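Local coordinates for protein Asp/Glu-specific dipeptidyl-peptidase (Flavobacterium psychrophilum, PDB 5JXF) that removes dipeptides from the N-terminus of oligopeptides as a serine-type peptidase, cutting strictly after an acidic residue (Asp or Glu), at residues 90-95 against 721-725; 104-108 against 332-336; 122-126 against 714-719; 126-130 against 241-245; 131-137 against 205-211. All blocks are in the same frame, centred on the assembly; numbering follows the deposited sequence.

Four of the five contacts gather round the branched antiparallel sheet that holds strands 85-89, 95-98, 122-123, 197-214 and 239-245. The first segments run in order from 90-95 to 131-137; their partners lie at 205-211, 241-245, 332-336, 714-719 and 721-725, so interactions 2 to 5 fall between the segments of interaction 1. Interactions 4 and 5, centres about 9 Å apart, lie on neighbouring strands, 239-245 and 197-214. Interactions 3 and 4 share Lys126. Interactions 1 and 3 bring 714-725 back onto this sheet. Arg242 joins interactions 1 and 4, pairing with Glu722 and Glu130. Interaction 2, about 16 Å from interaction 5 between centres, ties the helix carrying the probable catalytic His101 to helix 328-357.

Interaction 1: 90-95 against 721-725; sequences ISPKGL and NEMKL
Ser91 and Met723 bring the two backbones to 5.0 Å, CA to CA, where the loop between strands 85-89 and 95-98 meets the loop after helix 717-721. No backbone hydrogen bond joins the segments directly. A water does so instead, donating to Ile90 O at 2.6 Å and accepting from Lys724 N at 3.0 Å. Glu722 makes the largest single share of the contact. Its chain is extended beyond CG and sets the carboxylate over the loop. Ser91 OG donates to Glu722 OE2 at 2.7 Å, meeting it on the anti side and 16° out of the carboxylate plane. The same OG accepts from Lys93 N at 2.8 Å, with an N-H...O angle of 167°. This is an ST turn, and it fixes the hydroxyl that faces Glu722. The loop is a hairpin connection between antiparallel strands, and Ile90 N bonds to Leu95 O across its base. Leu95 CB lies 3.3 Å from Glu722 OE2, so an apolar chain adjoins the hydroxyl at this oxygen. Arg242 adds a salt bridge to OE2. Without the carboxylate, as with an alanine here, Ser91 OG would probably lose its acceptor and Arg242 one counter-charge. Beside this polar centre, Ile90 and Met723 lie side by side and point the same way. Ile90 CG1 sits between its backbone N and carbonyl carbon (chi1 56°), and its CD1 reaches Met723 CE at 3.9 Å. Leu95 CD2 touches that methyl from 4.2 Å, and Met240 and Leu707 also pack on Met723.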
# COMPACT_ATOMS: atom_id res chain seq x y z
N ILE A 90 25.55 -26.45 -1.31
CA ILE A 90 25.61 -26.04 -2.71
C ILE A 90 27.02 -26.20 -3.28
O ILE A 90 27.36 -25.66 -4.32
CB ILE A 90 25.09 -24.59 -2.90
CG1 ILE A 90 25.85 -23.59 -2.02
CG2 ILE A 90 23.64 -24.51 -2.55
CD1 ILE A 90 25.71 -22.14 -2.54
N SER A 91 27.82 -27.00 -2.60
CA SER A 91 29.18 -27.28 -3.05
C SER A 91 29.73 -28.56 -2.48
O SER A 91 29.34 -28.96 -1.39
CB SER A 91 30.09 -26.10 -2.68
OG SER A 91 31.10 -26.59 -1.79
N PRO A 92 30.65 -29.21 -3.21
CA PRO A 92 31.21 -30.41 -2.58
C PRO A 92 32.23 -30.15 -1.47
O PRO A 92 32.90 -31.09 -1.07
CB PRO A 92 31.87 -31.16 -3.74
CG PRO A 92 32.22 -30.02 -4.78
CD PRO A 92 31.04 -29.06 -4.63
N LYS A 93 32.36 -28.91 -0.98
CA LYS A 93 33.27 -28.68 0.15
C LYS A 93 32.56 -28.04 1.35
O LYS A 93 33.17 -27.28 2.11
CB LYS A 93 34.47 -27.84 -0.31
CG LYS A 93 35.44 -28.64 -1.19
CD LYS A 93 36.81 -27.99 -1.34
CE LYS A 93 36.71 -26.74 -2.19
NZ LYS A 93 38.07 -26.27 -2.61
N GLY A 94 31.28 -28.37 1.52
CA GLY A 94 30.52 -27.96 2.69
C GLY A 94 29.90 -26.56 2.68
O GLY A 94 29.37 -26.11 3.69
N LEU A 95 29.99 -25.87 1.55
CA LEU A 95 29.36 -24.55 1.41
C LEU A 95 27.88 -24.73 1.51
O LEU A 95 27.30 -25.48 0.73
CB LEU A 95 29.73 -23.91 0.08
CG LEU A 95 29.29 -22.46 -0.12
CD1 LEU A 95 29.87 -21.63 1.01
CD2 LEU A 95 29.75 -21.91 -1.47
N ASN A 721 33.01 -20.38 -7.89
CA ASN A 721 33.81 -21.39 -8.57
C ASN A 721 33.64 -22.76 -7.92
O ASN A 721 33.84 -23.79 -8.56
CB ASN A 721 35.29 -20.98 -8.59
CG ASN A 721 35.56 -19.76 -9.47
OD1 ASN A 721 34.83 -19.51 -10.43
ND2 ASN A 721 36.61 -19.01 -9.14
N GLU A 722 33.23 -22.72 -6.66
CA GLU A 722 32.98 -23.91 -5.84
C GLU A 722 31.68 -24.59 -6.24
O GLU A 722 31.49 -25.77 -5.99
CB GLU A 722 32.92 -23.48 -4.37
CG GLU A 722 33.42 -24.45 -3.37
CD GLU A 722 33.32 -23.88 -1.96
OE1 GLU A 722 33.79 -22.75 -1.74
OE2 GLU A 722 32.73 -24.56 -1.09
N MET A 723 30.77 -23.85 -6.86
CA MET A 723 29.45 -24.42 -7.14
C MET A 723 29.42 -25.10 -8.51
O MET A 723 30.33 -24.96 -9.30
CB MET A 723 28.37 -23.35 -7.06
CG MET A 723 28.38 -22.54 -5.77
SD MET A 723 27.30 -21.11 -5.96
CE MET A 723 28.04 -19.98 -4.78
N LYS A 724 28.37 -25.85 -8.77
CA LYS A 724 28.14 -26.37 -10.11
C LYS A 724 26.98 -25.60 -10.75
O LYS A 724 25.82 -25.85 -10.45
CB LYS A 724 27.87 -27.86 -10.07
CG LYS A 724 27.49 -28.44 -11.44
CD LYS A 724 27.29 -29.94 -11.34
CE LYS A 724 27.07 -30.58 -12.69
NZ LYS A 724 26.96 -32.06 -12.56
N LEU A 725 27.31 -24.64 -11.61
CA LEU A 725 26.32 -23.82 -12.30
C LEU A 725 25.80 -24.58 -13.51
O LEU A 725 26.58 -25.09 -14.29
CB LEU A 725 26.94 -22.49 -12.72
CG LEU A 725 27.57 -21.72 -11.56
CD1 LEU A 725 28.10 -20.38 -12.04
CD2 LEU A 725 26.56 -21.51 -10.42
O HOH W 1 26.25 -26.03 -6.65

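Interaction 2: 104-108 against 332-336; sequences FDAIQ and IQYAS
Gln108 reaches across to the facing helix and donates from NE2 to Ile332 O at 2.7 Å. The bond is nearly straight, with an N-H...O angle of 164°. The acceptor lies in the amide plane of Gln108, while the donor is somewhat tilted from the carbonyl plane of Ile332. Gln108 CG is anti to the backbone N (chi1 -178°), which sends the chain across the gap, and a bend at chi2 then turns the amide to the carbonyl. One turn earlier, Phe104 presents a ring edge to the backbone of Ala335 and Ser336. CE2 lies 3.5 Å from Ala335 C, with Ala335 CB 3.7 Å from the same CE2. Asp105 closes the other polar link: Ser336 OG donates to its OD1 at 3.3 Å, on the anti lone pair.

Further out, Leu118 packs on both Phe104 and Gln108, and the ring of His100 meets that of Phe104. Asp457 gives NE2 of Gln108 a second, weak partner. The two helical segments run antiparallel at 169°, with axes 9.4 Å apart at closest approach. Their small residues, Ala335 and Ser336, face Phe104 and Asp105. The Phe104 side chain is about 5 Å from that of His101 and about 7 Å from the bound arginine. The contact joins helix 100-109, which carries the histidine of the probable charge relay system of this S46 peptidase, to helix 328-357 beside the dipeptide site.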
# COMPACT_ATOMS: atom_id res chain seq x y z
N PHE A 104 21.61 -14.15 10.83
CA PHE A 104 21.60 -12.82 11.48
C PHE A 104 22.20 -12.84 12.88
O PHE A 104 23.09 -12.03 13.20
CB PHE A 104 20.16 -12.30 11.52
CG PHE A 104 20.05 -10.79 11.69
CD1 PHE A 104 20.31 -9.94 10.63
CD2 PHE A 104 19.62 -10.24 12.89
CE1 PHE A 104 20.19 -8.56 10.79
CE2 PHE A 104 19.50 -8.87 13.05
CZ PHE A 104 19.78 -8.03 12.00
N ASP A 105 21.74 -13.76 13.72
CA ASP A 105 22.22 -13.84 15.09
C ASP A 105 23.74 -14.06 15.12
O ASP A 105 24.44 -13.47 15.94
CB ASP A 105 21.50 -14.95 15.86
CG ASP A 105 21.86 -14.98 17.33
OD1 ASP A 105 21.51 -14.00 18.04
OD2 ASP A 105 22.49 -15.96 17.80
N ALA A 106 24.24 -14.90 14.21
CA ALA A 106 25.68 -15.08 14.04
C ALA A 106 26.38 -13.80 13.53
O ALA A 106 27.46 -13.44 13.99
CB ALA A 106 25.95 -16.22 13.08
N ILE A 107 25.77 -13.11 12.58
CA ILE A 107 26.35 -11.86 12.11
C ILE A 107 26.40 -10.80 13.22
O ILE A 107 27.44 -10.16 13.43
CB ILE A 107 25.58 -11.31 10.89
CG1 ILE A 107 25.75 -12.25 9.71
CG2 ILE A 107 26.09 -9.93 10.52
CD1 ILE A 107 24.59 -12.27 8.79
N GLN A 108 25.28 -10.62 13.92
CA GLN A 108 25.20 -9.63 15.01
C GLN A 108 26.20 -9.98 16.07
O GLN A 108 26.82 -9.10 16.67
CB GLN A 108 23.80 -9.58 15.64
CG GLN A 108 23.64 -8.52 16.76
CD GLN A 108 23.91 -9.06 18.17
OE1 GLN A 108 24.01 -10.27 18.39
NE2 GLN A 108 24.01 -8.14 19.13
N ILE A 332 23.26 -2.32 17.16
CA ILE A 332 24.05 -3.55 17.08
C ILE A 332 23.68 -4.47 18.26
O ILE A 332 23.66 -5.69 18.13
CB ILE A 332 25.56 -3.26 17.08
CG1 ILE A 332 25.96 -2.49 15.83
CG2 ILE A 332 26.37 -4.55 17.17
CD1 ILE A 332 27.44 -2.22 15.75
N GLN A 333 23.38 -3.86 19.40
CA GLN A 333 22.93 -4.58 20.58
C GLN A 333 21.57 -5.25 20.37
O GLN A 333 21.36 -6.39 20.83
CB GLN A 333 22.83 -3.64 21.78
CG GLN A 333 24.14 -3.35 22.46
CD GLN A 333 23.94 -2.60 23.75
OE1 GLN A 333 23.12 -1.68 23.83
NE2 GLN A 333 24.69 -2.99 24.78
N TYR A 334 20.66 -4.55 19.71
CA TYR A 334 19.26 -4.97 19.72
C TYR A 334 18.78 -5.56 18.40
O TYR A 334 17.65 -6.05 18.33
CB TYR A 334 18.36 -3.79 20.13
CG TYR A 334 18.26 -3.66 21.63
CD1 TYR A 334 19.23 -2.99 22.36
CD2 TYR A 334 17.20 -4.23 22.32
CE1 TYR A 334 19.15 -2.88 23.74
CE2 TYR A 334 17.10 -4.12 23.70
CZ TYR A 334 18.08 -3.45 24.40
OH TYR A 334 17.98 -3.36 25.76
N ALA A 335 19.64 -5.53 17.38
CA ALA A 335 19.26 -5.93 16.03
C ALA A 335 18.54 -7.27 16.01
O ALA A 335 17.40 -7.37 15.55
CB ALA A 335 20.49 -5.99 15.13
N SER A 336 19.21 -8.28 16.54
CA SER A 336 18.68 -9.64 16.51
C SER A 336 17.47 -9.76 17.42
O SER A 336 16.46 -10.35 17.04
CB SER A 336 19.75 -10.64 16.93
OG SER A 336 19.26 -11.96 16.82

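Interaction 3: 122-126 against 714-719; sequences FWAMK and AGAKHL
The indole of Trp123 takes Ala714 CB over one face, 3.4 Å from the centroid of its five-membered ring and 13° off the ring normal, a CH-pi contact. Leu719 CD1 lies at the edge of the same indole, 4.1 Å from CE3. Ala716 CB approaches CE3 obliquely. The His718 ring has its own Leu719 CG over one face and Met125 O over the opposite one. Ala124 O stands at its edge, near the ring plane. There His718 NE2 donates to Ala124 O at 3.0 Å, in the carbonyl plane and on a lone pair. His718 CG lies between the backbone N and the carbonyl carbon (chi1 63°), which brings the ring to the loop. Met125 is bent at chi2, and its SD comes 3.7 Å from His718 CE1. A leucine in place of His718 would probably leave Ala124 O without this donor and let the loop shift against the helix. Val710 of helix 703-713 backs both Trp123 and Ala716. The contact joins the chain at and just beyond strand 122-123, an edge of the branched antiparallel sheet, to the turn between the C-terminal helices 703-713 and 717-721.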
# COMPACT_ATOMS: atom_id res chain seq x y z
N PHE A 122 29.83 -9.26 5.14
CA PHE A 122 31.07 -9.93 5.48
C PHE A 122 31.37 -10.99 4.43
O PHE A 122 30.46 -11.67 3.96
CB PHE A 122 30.99 -10.57 6.88
CG PHE A 122 32.05 -11.60 7.13
CD1 PHE A 122 31.82 -12.93 6.85
CD2 PHE A 122 33.29 -11.23 7.62
CE1 PHE A 122 32.79 -13.87 7.06
CE2 PHE A 122 34.26 -12.17 7.84
CZ PHE A 122 34.02 -13.49 7.56
N TRP A 123 32.65 -11.13 4.06
CA TRP A 123 33.04 -12.05 3.00
C TRP A 123 34.43 -12.65 3.21
O TRP A 123 35.45 -11.98 3.03
CB TRP A 123 32.97 -11.35 1.65
CG TRP A 123 31.58 -10.92 1.35
CD1 TRP A 123 31.04 -9.70 1.59
CD2 TRP A 123 30.52 -11.74 0.83
NE1 TRP A 123 29.72 -9.69 1.23
CE2 TRP A 123 29.37 -10.92 0.76
CE3 TRP A 123 30.43 -13.07 0.41
CZ2 TRP A 123 28.16 -11.39 0.27
CZ3 TRP A 123 29.23 -13.54 -0.06
CH2 TRP A 123 28.10 -12.70 -0.13
N ALA A 124 34.45 -13.93 3.59
CA ALA A 124 35.69 -14.68 3.76
C ALA A 124 36.36 -14.91 2.43
O ALA A 124 35.91 -15.73 1.63
CB ALA A 124 35.41 -16.01 4.45
N MET A 125 37.45 -14.18 2.18
CA MET A 125 38.14 -14.23 0.89
C MET A 125 38.94 -15.52 0.70
O MET A 125 39.30 -15.88 -0.41
CB MET A 125 39.07 -13.02 0.75
CG MET A 125 38.32 -11.73 0.47
SD MET A 125 37.17 -11.99 -0.89
CE MET A 125 36.17 -10.50 -0.84
N LYS A 126 39.19 -16.21 1.80
CA LYS A 126 39.77 -17.54 1.75
C LYS A 126 39.35 -18.30 3.01
O LYS A 126 38.97 -17.69 4.02
CB LYS A 126 41.29 -17.47 1.58
CG LYS A 126 42.07 -16.86 2.74
CD LYS A 126 43.50 -16.57 2.30
CE LYS A 126 44.45 -16.44 3.49
NZ LYS A 126 44.04 -17.31 4.63
N ALA A 714 29.99 -8.25 -4.13
CA ALA A 714 31.01 -8.50 -3.11
C ALA A 714 32.37 -8.87 -3.71
O ALA A 714 33.39 -8.69 -3.07
CB ALA A 714 30.54 -9.62 -2.14
N GLY A 715 32.37 -9.37 -4.94
CA GLY A 715 33.60 -9.77 -5.60
C GLY A 715 34.08 -11.11 -5.07
O GLY A 715 35.27 -11.41 -5.10
N ALA A 716 33.13 -11.91 -4.60
CA ALA A 716 33.45 -13.21 -4.01
C ALA A 716 33.26 -14.34 -5.01
O ALA A 716 32.71 -15.38 -4.66
CB ALA A 716 32.60 -13.47 -2.77
N LYS A 717 33.70 -14.11 -6.24
CA LYS A 717 33.64 -15.11 -7.31
C LYS A 717 34.19 -16.49 -6.90
O LYS A 717 33.74 -17.52 -7.42
CB LYS A 717 34.39 -14.61 -8.54
CG LYS A 717 34.04 -15.33 -9.85
CD LYS A 717 33.02 -14.53 -10.66
CE LYS A 717 32.62 -15.23 -11.95
NZ LYS A 717 31.15 -15.39 -12.07
N HIS A 718 35.16 -16.51 -5.99
CA HIS A 718 35.80 -17.76 -5.59
C HIS A 718 34.78 -18.72 -4.95
O HIS A 718 34.88 -19.92 -5.12
CB HIS A 718 36.97 -17.51 -4.63
CG HIS A 718 36.56 -16.88 -3.33
ND1 HIS A 718 36.15 -15.57 -3.24
CD2 HIS A 718 36.50 -17.39 -2.08
CE1 HIS A 718 35.85 -15.29 -1.98
NE2 HIS A 718 36.05 -16.38 -1.26
N LEU A 719 33.78 -18.17 -4.25
CA LEU A 719 32.74 -19.02 -3.69
C LEU A 719 31.89 -19.61 -4.81
O LEU A 719 31.39 -20.73 -4.69
CB LEU A 719 31.88 -18.25 -2.71
CG LEU A 719 32.67 -17.61 -1.58
CD1 LEU A 719 31.75 -16.76 -0.73
CD2 LEU A 719 33.38 -18.68 -0.74

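Interaction 4: 126-130 against 241-245; sequences KMEDE and FRVYA
Glu130 and Arg242 meet with their flat groups nearly coplanar, the carboxylate and guanidinium planes only 13° apart. The arginine comes side-on. Its NE and NH2 both donate to Glu130 OE2, at 2.9 Å from NE and 3.0 Å from NH2. Both bonds use the syn lone pair and lie in the guanidinium plane. NE also makes a weak bond to Glu130 OE1. Arg242 CG is anti to the backbone N (chi1 -176°), and a bend at chi3 turns this side of the guanidinium to the acid. Tyr244 is set quite differently. Its ring plane stands 80° from the carboxylate, and OH donates to Glu130 OE1 at 2.7 Å from above the carboxylate plane. OE1 lies at the edge of the tyrosine ring. The two oxygens of this buried acid are thus held from two directions, which would fix its rotation. The residues that grip it are two apart on strand 239-245, so both reach from one face of the antiparallel sheet to the loop after strand 122-123. Beside Arg242 on that sheet runs strand 197-214, whose Val212 touches both Glu130 and Arg242. Met127 crosses Arg242 at about a right angle. Its extended chain brings CE over one face of the guanidinium, 3.6 Å from Arg242 CZ. NH1 of Arg242 turns to Glu722 and to Lys93 O, so two acids share the charge. That pairing would probably keep both carboxylates ionised. On the outer side of the loop, Lys126 NZ bridges to Glu128 OE1 at 3.1 Å.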
# COMPACT_ATOMS: atom_id res chain seq x y z
N LYS A 126 39.19 -16.21 1.80
CA LYS A 126 39.77 -17.54 1.75
C LYS A 126 39.35 -18.30 3.01
O LYS A 126 38.97 -17.69 4.02
CB LYS A 126 41.29 -17.47 1.58
CG LYS A 126 42.07 -16.86 2.74
CD LYS A 126 43.50 -16.57 2.30
CE LYS A 126 44.45 -16.44 3.49
NZ LYS A 126 44.04 -17.31 4.63
N MET A 127 39.38 -19.63 2.95
CA MET A 127 38.66 -20.44 3.92
C MET A 127 39.09 -20.23 5.37
O MET A 127 38.32 -20.51 6.29
CB MET A 127 38.79 -21.92 3.54
CG MET A 127 38.01 -22.29 2.28
SD MET A 127 38.04 -24.04 1.84
CE MET A 127 37.08 -24.05 0.32
N GLU A 128 40.29 -19.70 5.60
CA GLU A 128 40.79 -19.55 6.97
C GLU A 128 40.26 -18.29 7.63
O GLU A 128 40.36 -18.12 8.85
CB GLU A 128 42.31 -19.55 7.00
CG GLU A 128 42.93 -20.86 6.55
CD GLU A 128 43.01 -20.98 5.03
OE1 GLU A 128 42.57 -20.05 4.32
OE2 GLU A 128 43.52 -22.01 4.55
N ASP A 129 39.69 -17.40 6.82
CA ASP A 129 39.10 -16.17 7.32
C ASP A 129 37.68 -16.40 7.81
O ASP A 129 37.06 -15.51 8.39
CB ASP A 129 39.10 -15.09 6.24
CG ASP A 129 40.48 -14.87 5.63
OD1 ASP A 129 41.49 -15.16 6.31
OD2 ASP A 129 40.54 -14.43 4.46
N GLU A 130 37.16 -17.60 7.56
CA GLU A 130 35.78 -17.88 7.91
C GLU A 130 35.64 -17.86 9.43
O GLU A 130 36.53 -18.28 10.14
CB GLU A 130 35.34 -19.19 7.29
CG GLU A 130 35.56 -19.17 5.78
CD GLU A 130 35.28 -20.50 5.10
OE1 GLU A 130 35.04 -21.49 5.81
OE2 GLU A 130 35.30 -20.54 3.84
N PHE A 241 27.44 -20.20 4.89
CA PHE A 241 28.23 -20.80 5.95
C PHE A 241 28.99 -21.98 5.35
O PHE A 241 28.71 -22.36 4.21
CB PHE A 241 27.32 -21.25 7.09
CG PHE A 241 26.77 -20.11 7.91
CD1 PHE A 241 25.68 -19.37 7.46
CD2 PHE A 241 27.35 -19.76 9.13
CE1 PHE A 241 25.18 -18.33 8.21
CE2 PHE A 241 26.84 -18.73 9.89
CZ PHE A 241 25.76 -18.01 9.43
N ARG A 242 29.95 -22.54 6.09
CA ARG A 242 30.63 -23.74 5.61
C ARG A 242 30.71 -24.78 6.72
O ARG A 242 31.14 -24.47 7.83
CB ARG A 242 32.03 -23.44 5.08
CG ARG A 242 32.70 -24.68 4.48
CD ARG A 242 34.15 -24.47 4.15
NE ARG A 242 34.35 -23.25 3.38
CZ ARG A 242 34.11 -23.15 2.07
NH1 ARG A 242 33.67 -24.20 1.40
NH2 ARG A 242 34.31 -21.99 1.45
N VAL A 243 30.27 -26.00 6.44
CA VAL A 243 30.26 -27.05 7.44
C VAL A 243 31.68 -27.66 7.50
O VAL A 243 32.29 -27.92 6.47
CB VAL A 243 29.22 -28.14 7.13
CG1 VAL A 243 29.23 -29.25 8.22
CG2 VAL A 243 27.84 -27.55 6.97
N TYR A 244 32.21 -27.84 8.70
CA TYR A 244 33.54 -28.42 8.86
C TYR A 244 33.45 -29.75 9.58
O TYR A 244 32.53 -29.96 10.38
CB TYR A 244 34.45 -27.46 9.64
CG TYR A 244 35.06 -26.38 8.78
CD1 TYR A 244 34.31 -25.28 8.37
CD2 TYR A 244 36.39 -26.46 8.40
CE1 TYR A 244 34.89 -24.29 7.58
CE2 TYR A 244 36.97 -25.50 7.61
CZ TYR A 244 36.22 -24.41 7.21
OH TYR A 244 36.82 -23.47 6.43
N ALA A 245 34.40 -30.65 9.31
CA ALA A 245 34.38 -31.99 9.90
C ALA A 245 35.79 -32.45 10.27
O ALA A 245 36.75 -31.82 9.86
CB ALA A 245 33.74 -32.97 8.94

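Interaction 5: 131-137 against 205-211; sequences LPNENLV and VFKDVRL
Leu131 O is gripped by Leu211 N at 2.8 Å, with the donor tilted 30° from the carbonyl plane. Arg210 CA adds a CA-H...O contact to the same oxygen at 3.1 Å. In return Leu131 N donates to Leu211 O at 3.1 Å, which closes a single antiparallel hydrogen-bonded pair. Beyond it the loop leaves the strand in a type II turn from Asn133 to Leu136. Asn133 takes over the bonding with its side chain. CG lies beside the backbone N, anti to the carbonyl carbon (chi1 -61°), and ND2 donates to Val209 O at 2.9 Å. The other end of the amide, OD1, is held by His110. Two waters fill in where the backbones do not pair. One accepts from Asn133 N and donates to Asp208 OD1 at 2.7 Å. The other accepts from Val209 N and lies close to Asn133 O and Leu136 O. Asp208 is also gripped side-on by Arg210, whose NE meets OD1 and whose NH2 meets OD2. The extended stem of Arg210 lies along Pro132, its CG 3.8 Å from Pro132 CA. Farther along, the contact turns apolar. Leu136 crosses Val209 at about a right angle, its CD2 against CG1. Val137 CB packs on Val205 CG1 at 3.8 Å, while its CG1 runs beside Lys207 CG. Strand 197-214 is broken near here, and strand 138-146 pairs with it just beyond. With one direct backbone pair, the loop depends on an amide and bound water to satisfy peptide groups that regular strand pairing would otherwise have bonded.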
# COMPACT_ATOMS: atom_id res chain seq x y z
N LEU A 131 34.53 -17.32 9.92
CA LEU A 131 34.40 -17.07 11.35
C LEU A 131 33.68 -18.20 12.09
O LEU A 131 32.51 -18.49 11.84
CB LEU A 131 33.67 -15.74 11.61
CG LEU A 131 34.13 -14.50 10.85
CD1 LEU A 131 33.36 -13.28 11.33
CD2 LEU A 131 35.63 -14.28 11.00
N PRO A 132 34.39 -18.84 13.01
CA PRO A 132 33.85 -19.87 13.90
C PRO A 132 32.64 -19.38 14.68
O PRO A 132 32.61 -18.23 15.11
CB PRO A 132 35.01 -20.15 14.85
CG PRO A 132 36.23 -19.83 14.04
CD PRO A 132 35.84 -18.65 13.19
N ASN A 133 31.65 -20.24 14.86
CA ASN A 133 30.48 -19.86 15.62
C ASN A 133 30.20 -20.81 16.78
O ASN A 133 29.81 -21.95 16.57
CB ASN A 133 29.27 -19.77 14.70
CG ASN A 133 29.46 -18.73 13.60
OD1 ASN A 133 29.55 -17.55 13.89
ND2 ASN A 133 29.51 -19.17 12.35
N GLU A 134 30.40 -20.34 18.01
CA GLU A 134 30.06 -21.17 19.15
C GLU A 134 28.55 -21.37 19.19
O GLU A 134 27.78 -20.45 18.90
CB GLU A 134 30.55 -20.56 20.47
CG GLU A 134 32.04 -20.31 20.51
CD GLU A 134 32.60 -20.35 21.92
OE1 GLU A 134 32.06 -21.11 22.76
OE2 GLU A 134 33.58 -19.63 22.19
N ASN A 135 28.16 -22.60 19.51
CA ASN A 135 26.76 -22.96 19.70
C ASN A 135 25.95 -22.89 18.42
O ASN A 135 24.76 -22.57 18.45
CB ASN A 135 26.12 -22.07 20.77
CG ASN A 135 26.96 -21.99 22.02
OD1 ASN A 135 27.58 -22.97 22.43
ND2 ASN A 135 27.00 -20.81 22.63
N LEU A 136 26.59 -23.17 17.30
CA LEU A 136 25.88 -23.25 16.03
C LEU A 136 26.07 -24.64 15.47
O LEU A 136 27.19 -25.04 15.18
CB LEU A 136 26.38 -22.19 15.04
CG LEU A 136 25.81 -22.22 13.61
CD1 LEU A 136 24.30 -22.07 13.61
CD2 LEU A 136 26.43 -21.11 12.75
N VAL A 137 24.98 -25.37 15.33
CA VAL A 137 25.04 -26.69 14.75
C VAL A 137 24.20 -26.80 13.48
O VAL A 137 23.27 -26.02 13.24
CB VAL A 137 24.58 -27.76 15.75
CG1 VAL A 137 25.35 -27.61 17.09
CG2 VAL A 137 23.08 -27.68 15.97
N VAL A 205 25.07 -34.54 13.65
CA VAL A 205 25.09 -33.16 14.09
C VAL A 205 26.47 -32.55 13.97
O VAL A 205 27.36 -32.86 14.75
CB VAL A 205 24.63 -33.04 15.54
CG1 VAL A 205 24.47 -31.56 15.93
CG2 VAL A 205 23.32 -33.79 15.71
N PHE A 206 26.67 -31.69 12.98
CA PHE A 206 27.96 -31.03 12.88
C PHE A 206 27.98 -29.79 13.79
O PHE A 206 26.95 -29.13 13.96
CB PHE A 206 28.27 -30.68 11.41
CG PHE A 206 28.51 -31.91 10.55
CD1 PHE A 206 27.44 -32.68 10.11
CD2 PHE A 206 29.81 -32.32 10.25
CE1 PHE A 206 27.65 -33.80 9.35
CE2 PHE A 206 30.03 -33.47 9.50
CZ PHE A 206 28.94 -34.21 9.05
N LYS A 207 29.13 -29.49 14.39
CA LYS A 207 29.20 -28.50 15.46
C LYS A 207 30.26 -27.44 15.21
O LYS A 207 30.50 -26.57 16.05
CB LYS A 207 29.45 -29.21 16.81
CG LYS A 207 28.24 -30.01 17.31
CD LYS A 207 28.55 -30.85 18.56
CE LYS A 207 27.83 -32.21 18.54
NZ LYS A 207 28.45 -33.22 17.60
N ASP A 208 30.89 -27.52 14.05
CA ASP A 208 31.87 -26.53 13.65
C ASP A 208 31.42 -25.92 12.31
O ASP A 208 31.90 -26.33 11.25
CB ASP A 208 33.27 -27.16 13.55
CG ASP A 208 34.34 -26.16 13.13
OD1 ASP A 208 34.03 -24.95 12.99
OD2 ASP A 208 35.51 -26.58 12.97
N VAL A 209 30.51 -24.95 12.40
CA VAL A 209 29.95 -24.25 11.23
C VAL A 209 30.36 -22.77 11.23
O VAL A 209 29.99 -22.01 12.12
CB VAL A 209 28.42 -24.38 11.21
CG1 VAL A 209 27.79 -23.59 10.04
CG2 VAL A 209 28.02 -25.87 11.17
N ARG A 210 31.13 -22.38 10.22
CA ARG A 210 31.75 -21.05 10.19
C ARG A 210 31.08 -20.14 9.16
O ARG A 210 30.61 -20.61 8.13
CB ARG A 210 33.24 -21.17 9.88
CG ARG A 210 33.96 -22.14 10.80
CD ARG A 210 35.41 -22.32 10.44
NE ARG A 210 35.96 -23.43 11.21
CZ ARG A 210 37.18 -23.92 11.07
NH1 ARG A 210 38.01 -23.40 10.18
NH2 ARG A 210 37.57 -24.94 11.82
N LEU A 211 31.03 -18.84 9.47
CA LEU A 211 30.44 -17.83 8.58
C LEU A 211 31.32 -17.57 7.37
O LEU A 211 32.52 -17.26 7.52
CB LEU A 211 30.20 -16.52 9.33
CG LEU A 211 29.67 -15.33 8.50
CD1 LEU A 211 28.36 -15.65 7.79
CD2 LEU A 211 29.52 -14.09 9.38
O HOH W 2 32.85 -23.01 14.37
O HOH W 3 29.67 -24.06 14.75